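Local coordinates for protein group 1 truncated hemoglobin (Tetrahymena pyriformis, PDB 3AQ9) that binds one heme per monomer, probably carries oxygen on the heme iron, and is linked to nitric oxide detoxification, at residues V21-F24 / Y25-V28. The protein carries 1 engineered substitution. Numbering follows the deposited sequence.
Sequences VPLF and YKKV
Phe-24 and Tyr-25 are neighbours on helix 13-28 of the 2/2 truncated globin fold, and their rings form a T-shaped (edge-to-face) pair. The centroids of the Phe-24 and Tyr-25 rings are 4.9 Å apart, and the planes meet at 64°. Phe-24 can be followed outward from the helix. CB sits close to Tyr-25 N simply because the chain joins them. CG swings beside the carbonyl carbon, opposite the backbone nitrogen (chi1 160°), which turns the ring out from the helix, with the Tyr-25 ring at its edge and the Val-28 methyl over its face. On one flank of the ring, CD2 and CE2 lean on Tyr-25. CE2 of Phe-24 sits above the Tyr-25 ring face, off toward the rim, 3.8 Å from CZ of Tyr-25. Over one face of the Phe-24 ring, displaced toward the rim, lies CG2 of Val-28, nearest CD1, CE1 and CZ. This is a CH-pi contact, with Val-28 CG2 3.7 Å from the Phe-24 ring centroid. The closest ring carbon is CE1 of Phe-24, 3.5 Å from Val-28 CG2. An alanine here would remove this ring, and the Tyr-25 face and the Val-28 methyl would probably lose their common partner, letting the tyrosine ring shift.

The Tyr-25 side chain is about 5 Å from the bound heme. Tyr-25 is consistent with the B10 tyrosine of the distal pocket; Tyr-25 OH makes a weak hydrogen bond to Gln-46 NE2. Phe-24 also touches Ile-86 and Thr-93 on helix 80-96. One turn back, Val-21 lies alongside Tyr-25, its CG1 3.8 Å from Tyr-25 CD1. Four i to i+4 backbone bonds hold the turns together. Val-28 N donates to Phe-24 O over 2.8 Å, and Tyr-25 N reaches Val-21 O with an N-H...O angle of 164°.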
# COMPACT_ATOMS: atom_id res chain seq x y z
N VAL A 21 -0.48 -2.57 7.48
CA VAL A 21 -1.31 -3.06 6.34
C VAL A 21 -2.77 -3.34 6.73
O VAL A 21 -3.65 -2.90 6.00
CB VAL A 21 -0.63 -4.22 5.58
CG1 VAL A 21 -1.55 -4.65 4.43
CG2 VAL A 21 0.66 -3.65 4.95
N PRO A 22 -3.05 -4.02 7.86
CA PRO A 22 -4.49 -4.26 8.20
C PRO A 22 -5.20 -2.97 8.59
O PRO A 22 -6.41 -2.83 8.37
CB PRO A 22 -4.46 -5.21 9.37
CG PRO A 22 -3.04 -5.78 9.39
CD PRO A 22 -2.11 -4.90 8.62
N LEU A 23 -4.43 -2.02 9.15
CA LEU A 23 -5.12 -0.74 9.46
C LEU A 23 -5.44 0.01 8.16
O LEU A 23 -6.56 0.55 7.95
CB LEU A 23 -4.24 0.18 10.34
CG LEU A 23 -4.85 1.55 10.68
CD1 LEU A 23 -6.41 1.48 11.10
CD2 LEU A 23 -3.90 2.28 11.77
N PHE A 24 -4.52 -0.02 7.22
CA PHE A 24 -4.74 0.59 5.93
C PHE A 24 -5.91 -0.12 5.26
O PHE A 24 -6.81 0.58 4.75
CB PHE A 24 -3.44 0.35 5.15
CG PHE A 24 -3.56 0.46 3.63
CD1 PHE A 24 -3.72 1.75 3.02
CD2 PHE A 24 -3.50 -0.68 2.83
CE1 PHE A 24 -3.82 1.81 1.62
CE2 PHE A 24 -3.56 -0.58 1.40
CZ PHE A 24 -3.71 0.65 0.82
N TYR A 25 -5.98 -1.45 5.29
CA TYR A 25 -7.23 -2.06 4.70
C TYR A 25 -8.48 -1.71 5.49
O TYR A 25 -9.56 -1.69 4.86
CB TYR A 25 -7.08 -3.59 4.51
CG TYR A 25 -6.41 -3.76 3.17
CD1 TYR A 25 -5.11 -4.26 3.05
CD2 TYR A 25 -7.10 -3.33 2.01
CE1 TYR A 25 -4.48 -4.28 1.78
CE2 TYR A 25 -6.53 -3.40 0.82
CZ TYR A 25 -5.26 -3.87 0.71
OH TYR A 25 -4.89 -3.83 -0.63
N LYS A 26 -8.45 -1.56 6.82
CA LYS A 26 -9.67 -1.12 7.49
C LYS A 26 -10.13 0.22 6.89
O LYS A 26 -11.34 0.44 6.72
CB LYS A 26 -9.40 -0.95 9.02
CG LYS A 26 -10.54 -0.42 9.84
CD LYS A 26 -10.01 -0.19 11.24
CE LYS A 26 -10.96 0.14 12.38
NZ LYS A 26 -11.81 1.20 11.93
N LYS A 27 -9.19 1.10 6.56
CA LYS A 27 -9.63 2.40 6.02
C LYS A 27 -10.05 2.20 4.58
O LYS A 27 -11.07 2.75 4.16
CB LYS A 27 -8.43 3.38 6.03
CG LYS A 27 -8.16 3.75 7.54
CD LYS A 27 -6.98 4.82 7.48
CE LYS A 27 -6.52 5.14 8.96
NZ LYS A 27 -7.56 5.82 9.74
N VAL A 28 -9.26 1.45 3.80
CA VAL A 28 -9.64 1.27 2.35
C VAL A 28 -11.03 0.61 2.23
O VAL A 28 -11.84 1.03 1.38
CB VAL A 28 -8.55 0.39 1.67
CG1 VAL A 28 -9.02 -0.21 0.33
CG2 VAL A 28 -7.24 1.20 1.46